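Esterase (Alcaligenes sp., PDB 1QLW) probably hydrolyses carboxylic esters, as a bacterial esterase of the alpha/beta-hydrolase fold. Local coordinates at residues G84-W88 with D89-L93; D303-N306 with L307-D311. All coordinates share one frame; numbering follows the deposited sequence.

Contact 1: G84-W88 with D89-L93; sequences GRMGW and DEYFL
W88 and F92, one turn apart at the start of helix 88-94, run alongside each other in a common direction. Their aromatic planes are inclined by 24° but slid apart, so the five-membered ring of W88 hardly overlaps the phenyl ring. A CH-pi contact adds to this, W88 CB lying over one face of the F92 ring, 4.2 Å from its centroid and displaced toward the rim; W88 CE3 meets F92 CZ at 3.9 Å. F92 has CG anti to its carbonyl carbon (chi1 -71°), which folds the ring back along the helix over the carbonyl oxygen of W88.

A second set of contacts gathers round M86. Its sulfur meets the Y91 ring at the edge, near the ring plane, in a Met-aromatic contact with SD 3.9 Å from Y91 CD1. With CG anti to the backbone N (chi1 -171°), the M86 chain runs across both E90 and Y91 at about a right angle; the bend at chi3 brings its methyl CE to 3.5 Å from E90 OE2. That carboxylate oxygen also pairs with R94, one turn further on.

Together these contacts accompany the N-terminal turn of the helix, with G87 as N-cap residue. The backbone bonds begin there: Y91 N donates to G87 O at 3.0 Å, and F92 N donates to W88 O at 2.8 Å.

A water adds a polar link, accepting from G87 N and donating to E90 OE1 at 2.7 Å, and so ties the E90 side chain to the backbone ahead of the helix. The polar ends of W88 and Y91 are held from helix 306-319, NE1 by the carbonyl of N306 and OH by the carboxylate of D311.

Contact 2: D303-N306 with L307-D311; sequences DRNN and LQVAD
The amide oxygen of N306 rests against the branch of L307, with N306 OD1 3.6 Å from L307 CG and 3.7 Å from L307 CD2. N306 holds CG between its backbone N and carbonyl carbon (chi1 69°), which folds the amide back over the start of the helix, with OD1 3.0 Å from L307 N. ND2 donates to the carbonyls of M301 and M86, and OD1 takes a weak hydrogen bond from R85, so the buried amide links the loop ahead of helix 88-94 to the residues just before its own turn. Replacing N306 by alanine removes the amide, which is likely to leave the carbonyls of M301 and M86 without this donor and R85 without its weak acceptor.

N305 is the N-cap residue, but its side chain makes no capping bond: OD1 accepts from N296, while the amide lies across the V309 branch, N305 ND2 3.9 Å from V309 CG2. Q308 crosses N305 as well, its amide plane turned 79° from that of N305. V309 N donates to N305 O at 3.1 Å, and A310 N donates to N306 O.

A type I beta turn from D303 to N306 leads into the helix. A water donates to R304 O and accepts from L307 N at 2.9 Å, joining the turn to the backbone N-H of L307 in the first turn of the helix.

Helix 306-319 follows strand 283-287 by way of this loop. Its first turns pack against helix 88-94, with L307 on Y91, V309 on W88, and A310 on both aromatic residues.

In the fold
Contacts 1 and 2 are both helix starts, at the heads of helices 88-94 and 306-319, and their centres lie about 10 Å apart on the same side of the chain's centre. Contact 1 comes early, between strands 65-68 and 99-103; contact 2 follows strand 283-287, after which the last helix of the chain begins. Several hydrogen bonds join them, among them R85 NH1 to D303 O, besides those made by the polar ends of W88 and Y91. Residues far apart in sequence thus bring together two helices that pack against each other beside the sheet, consistent with the layered alpha/beta-hydrolase fold.

Contact 1: G84-W88 with D89-L93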
ATOM      1  N   GLY A  84     -13.599   9.236  -7.928  1.00 13.54           N
ATOM      2  CA  GLY A  84     -12.799   9.260  -9.138  1.00 13.84           C
ATOM      3  C   GLY A  84     -12.122  10.560  -9.483  1.00 13.97           C
ATOM      4  O   GLY A  84     -11.578  10.673 -10.592  1.00 16.18           O
ATOM      5  N   ARG A  85     -12.117  11.538  -8.599  1.00 12.94           N
ATOM      6  CA  ARG A  85     -11.532  12.834  -8.880  1.00 13.11           C
ATOM      7  C   ARG A  85     -10.083  12.896  -8.398  1.00 12.86           C
ATOM      8  O   ARG A  85      -9.595  12.103  -7.602  1.00 12.98           O
ATOM      9  CB  ARG A  85     -12.358  13.936  -8.205  1.00 13.52           C
ATOM     10  CG  ARG A  85     -13.735  14.109  -8.829  1.00 14.10           C
ATOM     11  CD  ARG A  85     -14.532  15.188  -8.115  1.00 14.73           C
ATOM     12  NE  ARG A  85     -14.927  14.723  -6.781  1.00 15.18           N
ATOM     13  CZ  ARG A  85     -14.376  15.122  -5.644  1.00 15.23           C
ATOM     14  NH1 ARG A  85     -13.523  16.132  -5.565  1.00 16.81           N
ATOM     15  NH2 ARG A  85     -14.757  14.497  -4.535  1.00 16.00           N
ATOM     16  N   MET A  86      -9.404  13.933  -8.861  1.00 13.75           N
ATOM     17  CA  MET A  86      -8.036  14.207  -8.455  1.00 13.94           C
ATOM     18  C   MET A  86      -7.970  14.406  -6.937  1.00 14.09           C
ATOM     19  O   MET A  86      -8.770  15.130  -6.333  1.00 15.69           O
ATOM     20  CB  MET A  86      -7.577  15.501  -9.155  1.00 15.71           C
ATOM     21  CG  MET A  86      -6.094  15.764  -8.980  1.00 17.53           C
ATOM     22  SD  MET A  86      -5.572  17.280  -9.794  1.00 18.41           S
ATOM     23  CE  MET A  86      -5.871  16.858 -11.514  1.00 20.67           C
ATOM     24  N   GLY A  87      -6.995  13.752  -6.344  1.00 15.80           N
ATOM     25  CA  GLY A  87      -6.748  13.890  -4.912  1.00 17.71           C
ATOM     26  C   GLY A  87      -5.651  14.928  -4.666  1.00 16.37           C
ATOM     27  O   GLY A  87      -5.047  15.509  -5.568  1.00 18.19           O
ATOM     28  N   TRP A  88      -5.359  15.101  -3.373  1.00 15.32           N
ATOM     29  CA  TRP A  88      -4.353  16.071  -2.987  1.00 15.77           C
ATOM     30  C   TRP A  88      -2.957  15.657  -3.405  1.00 16.06           C
ATOM     31  O   TRP A  88      -2.138  16.538  -3.701  1.00 17.57           O
ATOM     32  CB  TRP A  88      -4.378  16.350  -1.492  1.00 15.46           C
ATOM     33  CG  TRP A  88      -5.509  17.209  -1.020  1.00 15.88           C
ATOM     34  CD1 TRP A  88      -6.571  17.697  -1.727  1.00 16.57           C
ATOM     35  CD2 TRP A  88      -5.691  17.667   0.321  1.00 15.43           C
ATOM     36  NE1 TRP A  88      -7.400  18.429  -0.915  1.00 17.47           N
ATOM     37  CE2 TRP A  88      -6.864  18.445   0.354  1.00 16.23           C
ATOM     38  CE3 TRP A  88      -4.958  17.522   1.510  1.00 14.83           C
ATOM     39  CZ2 TRP A  88      -7.347  19.038   1.517  1.00 17.22           C
ATOM     40  CZ3 TRP A  88      -5.450  18.120   2.661  1.00 15.65           C
ATOM     41  CH2 TRP A  88      -6.633  18.870   2.655  1.00 16.53           C
ATOM     42  N   ASP A  89      -2.634  14.371  -3.420  1.00 16.19           N
ATOM     43  CA  ASP A  89      -1.289  13.993  -3.858  1.00 16.33           C
ATOM     44  C   ASP A  89      -0.992  14.497  -5.269  1.00 15.82           C
ATOM     45  O   ASP A  89      -0.041  15.244  -5.515  1.00 18.00           O
ATOM     46  CB  ASP A  89      -1.264  12.484  -3.744  1.00 17.73           C
ATOM     47  CG  ASP A  89       0.061  11.951  -4.119  1.00 17.66           C
ATOM     48  OD1 ASP A  89       1.073  12.666  -4.163  1.00 20.19           O
ATOM     49  OD2 ASP A  89       0.045  10.722  -4.364  1.00 21.21           O
ATOM     50  N   GLU A  90      -1.872  14.161  -6.228  1.00 15.29           N
ATOM     51  CA  GLU A  90      -1.695  14.603  -7.599  1.00 15.16           C
ATOM     52  C   GLU A  90      -1.784  16.114  -7.707  1.00 14.24           C
ATOM     53  O   GLU A  90      -1.018  16.742  -8.445  1.00 14.77           O
ATOM     54  CB  GLU A  90      -2.762  13.962  -8.491  1.00 16.44           C
ATOM     55  CG  GLU A  90      -2.633  14.399  -9.938  1.00 17.84           C
ATOM     56  CD  GLU A  90      -3.576  13.773 -10.920  1.00 18.92           C
ATOM     57  OE1 GLU A  90      -4.315  12.840 -10.556  1.00 21.12           O
ATOM     58  OE2 GLU A  90      -3.591  14.232 -12.090  1.00 21.22           O
ATOM     59  N   TYR A  91      -2.710  16.732  -6.988  1.00 14.08           N
ATOM     60  CA  TYR A  91      -2.862  18.183  -7.064  1.00 14.48           C
ATOM     61  C   TYR A  91      -1.601  18.883  -6.579  1.00 13.70           C
ATOM     62  O   TYR A  91      -1.110  19.831  -7.204  1.00 14.32           O
ATOM     63  CB  TYR A  91      -4.073  18.642  -6.267  1.00 15.01           C
ATOM     64  CG  TYR A  91      -4.421  20.084  -6.501  1.00 15.77           C
ATOM     65  CD1 TYR A  91      -4.831  20.513  -7.750  1.00 17.24           C
ATOM     66  CD2 TYR A  91      -4.422  21.004  -5.475  1.00 16.56           C
ATOM     67  CE1 TYR A  91      -5.237  21.819  -7.957  1.00 18.57           C
ATOM     68  CE2 TYR A  91      -4.814  22.312  -5.653  1.00 17.82           C
ATOM     69  CZ  TYR A  91      -5.240  22.715  -6.904  1.00 18.11           C
ATOM     70  OH  TYR A  91      -5.671  24.002  -7.132  1.00 21.73           O
ATOM     71  N   PHE A  92      -1.040  18.406  -5.461  1.00 13.62           N
ATOM     72  CA  PHE A  92       0.172  19.015  -4.927  1.00 13.18           C
ATOM     73  C   PHE A  92       1.314  18.892  -5.930  1.00 12.80           C
ATOM     74  O   PHE A  92       2.076  19.850  -6.126  1.00 13.76           O
ATOM     75  CB  PHE A  92       0.555  18.376  -3.593  1.00 13.45           C
ATOM     76  CG  PHE A  92      -0.343  18.705  -2.436  1.00 13.82           C
ATOM     77  CD1 PHE A  92      -1.462  19.507  -2.513  1.00 16.93           C
ATOM     78  CD2 PHE A  92      -0.050  18.181  -1.193  1.00 16.15           C
ATOM     79  CE1 PHE A  92      -2.252  19.770  -1.417  1.00 17.98           C
ATOM     80  CE2 PHE A  92      -0.828  18.446  -0.076  1.00 17.62           C
ATOM     81  CZ  PHE A  92      -1.938  19.250  -0.191  1.00 16.61           C
ATOM     82  N   LEU A  93       1.435  17.734  -6.580  1.00 12.87           N
ATOM     83  CA  LEU A  93       2.461  17.549  -7.613  1.00 13.66           C
ATOM     84  C   LEU A  93       2.274  18.555  -8.742  1.00 13.86           C
ATOM     85  O   LEU A  93       3.234  19.175  -9.218  1.00 14.65           O
ATOM     86  CB  LEU A  93       2.372  16.136  -8.192  1.00 14.46           C
ATOM     87  CG  LEU A  93       2.733  15.032  -7.228  1.00 17.14           C
ATOM     88  CD1 LEU A  93       2.358  13.684  -7.797  1.00 18.35           C
ATOM     89  CD2 LEU A  93       4.219  15.076  -6.921  1.00 17.61           C
TER
HETATM   90  O   HOH W   1      -5.461  11.718  -8.330  1.00 19.47           O

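Contact 2: D303-N306 with L307-D311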
ATOM      1  N   ASP A 303     -13.466  15.534  -0.343  1.00 12.31           N
ATOM      2  CA  ASP A 303     -14.721  16.232  -0.538  1.00 12.90           C
ATOM      3  C   ASP A 303     -14.808  16.835  -1.933  1.00 12.81           C
ATOM      4  O   ASP A 303     -13.817  16.970  -2.659  1.00 13.35           O
ATOM      5  CB  ASP A 303     -14.883  17.287   0.559  1.00 13.03           C
ATOM      6  CG  ASP A 303     -15.383  16.795   1.912  1.00 12.81           C
ATOM      7  OD1 ASP A 303     -15.791  15.631   2.022  1.00 14.17           O
ATOM      8  OD2 ASP A 303     -15.337  17.641   2.842  1.00 14.00           O
ATOM      9  N   ARG A 304     -16.019  17.244  -2.333  1.00 14.00           N
ATOM     10  CA  ARG A 304     -16.244  17.776  -3.670  1.00 15.00           C
ATOM     11  C   ARG A 304     -15.486  19.075  -3.914  1.00 15.39           C
ATOM     12  O   ARG A 304     -15.155  19.390  -5.055  1.00 18.49           O
ATOM     13  CB  ARG A 304     -17.742  17.923  -3.922  1.00 17.30           C
ATOM     14  CG  ARG A 304     -18.455  16.585  -4.053  1.00 20.88           C
ATOM     15  CD  ARG A 304     -19.937  16.764  -4.373  1.00 27.78           C
ATOM     16  NE  ARG A 304     -20.669  17.478  -3.346  1.00 32.67           N
ATOM     17  CZ  ARG A 304     -21.032  18.750  -3.305  1.00 35.57           C
ATOM     18  NH1 ARG A 304     -20.762  19.587  -4.299  1.00 36.66           N
ATOM     19  NH2 ARG A 304     -21.712  19.183  -2.253  1.00 36.70           N
ATOM     20  N   ASN A 305     -15.247  19.859  -2.871  1.00 14.61           N
ATOM     21  CA  ASN A 305     -14.474  21.089  -2.951  1.00 14.84           C
ATOM     22  C   ASN A 305     -13.060  20.842  -2.414  1.00 13.87           C
ATOM     23  O   ASN A 305     -12.401  21.786  -1.971  1.00 14.71           O
ATOM     24  CB  ASN A 305     -15.161  22.223  -2.181  1.00 15.40           C
ATOM     25  CG  ASN A 305     -15.122  21.967  -0.699  1.00 15.50           C
ATOM     26  OD1 ASN A 305     -15.038  20.822  -0.246  1.00 16.35           O
ATOM     27  ND2 ASN A 305     -15.174  23.013   0.112  1.00 17.68           N
ATOM     28  N   ASN A 306     -12.522  19.628  -2.592  1.00 13.80           N
ATOM     29  CA  ASN A 306     -11.202  19.346  -2.046  1.00 13.53           C
ATOM     30  C   ASN A 306     -10.121  20.227  -2.625  1.00 13.62           C
ATOM     31  O   ASN A 306      -9.129  20.460  -1.908  1.00 14.70           O
ATOM     32  CB  ASN A 306     -10.852  17.869  -2.162  1.00 13.41           C
ATOM     33  CG  ASN A 306     -10.626  17.355  -3.562  1.00 13.43           C
ATOM     34  OD1 ASN A 306     -11.178  17.876  -4.530  1.00 14.45           O
ATOM     35  ND2 ASN A 306      -9.818  16.297  -3.667  1.00 14.31           N
ATOM     36  N   LEU A 307     -10.219  20.689  -3.861  1.00 14.05           N
ATOM     37  CA  LEU A 307      -9.153  21.527  -4.419  1.00 14.67           C
ATOM     38  C   LEU A 307      -9.242  22.955  -3.897  1.00 14.75           C
ATOM     39  O   LEU A 307      -8.210  23.630  -3.788  1.00 16.50           O
ATOM     40  CB  LEU A 307      -9.137  21.469  -5.944  1.00 17.07           C
ATOM     41  CG  LEU A 307      -9.064  20.053  -6.529  1.00 17.16           C
ATOM     42  CD1 LEU A 307      -8.840  20.122  -8.027  1.00 19.93           C
ATOM     43  CD2 LEU A 307      -7.971  19.220  -5.876  1.00 17.94           C
ATOM     44  N   GLN A 308     -10.448  23.426  -3.559  1.00 15.31           N
ATOM     45  CA  GLN A 308     -10.613  24.712  -2.897  1.00 16.12           C
ATOM     46  C   GLN A 308      -9.899  24.666  -1.536  1.00 15.87           C
ATOM     47  O   GLN A 308      -9.191  25.597  -1.138  1.00 16.89           O
ATOM     48  CB  GLN A 308     -12.090  25.016  -2.696  1.00 17.48           C
ATOM     49  CG  GLN A 308     -12.383  26.340  -2.019  1.00 19.39           C
ATOM     50  CD  GLN A 308     -13.839  26.612  -1.772  1.00 20.02           C
ATOM     51  OE1 GLN A 308     -14.272  27.782  -1.833  1.00 23.67           O
ATOM     52  NE2 GLN A 308     -14.620  25.605  -1.475  1.00 18.91           N
ATOM     53  N   VAL A 309     -10.103  23.572  -0.794  1.00 15.34           N
ATOM     54  CA  VAL A 309      -9.453  23.406   0.510  1.00 15.34           C
ATOM     55  C   VAL A 309      -7.950  23.307   0.321  1.00 14.99           C
ATOM     56  O   VAL A 309      -7.156  23.937   1.044  1.00 16.04           O
ATOM     57  CB  VAL A 309     -10.030  22.210   1.267  1.00 15.49           C
ATOM     58  CG1 VAL A 309      -9.295  22.027   2.592  1.00 17.06           C
ATOM     59  CG2 VAL A 309     -11.530  22.362   1.486  1.00 16.98           C
ATOM     60  N   ALA A 310      -7.513  22.530  -0.671  1.00 14.78           N
ATOM     61  CA  ALA A 310      -6.079  22.413  -0.936  1.00 15.49           C
ATOM     62  C   ALA A 310      -5.452  23.774  -1.230  1.00 15.67           C
ATOM     63  O   ALA A 310      -4.343  24.062  -0.757  1.00 15.65           O
ATOM     64  CB  ALA A 310      -5.810  21.464  -2.093  1.00 15.67           C
ATOM     65  N   ASP A 311      -6.123  24.617  -2.022  1.00 15.78           N
ATOM     66  CA  ASP A 311      -5.567  25.928  -2.326  1.00 17.02           C
ATOM     67  C   ASP A 311      -5.373  26.766  -1.080  1.00 16.26           C
ATOM     68  O   ASP A 311      -4.388  27.488  -0.974  1.00 17.12           O
ATOM     69  CB  ASP A 311      -6.456  26.676  -3.317  1.00 19.43           C
ATOM     70  CG  ASP A 311      -6.248  26.230  -4.742  1.00 21.45           C
ATOM     71  OD1 ASP A 311      -5.329  25.434  -5.015  1.00 22.47           O
ATOM     72  OD2 ASP A 311      -7.011  26.700  -5.610  1.00 25.94           O
TER
HETATM   73  O   HOH W   2     -12.503  20.697  -5.711  1.00 22.17           O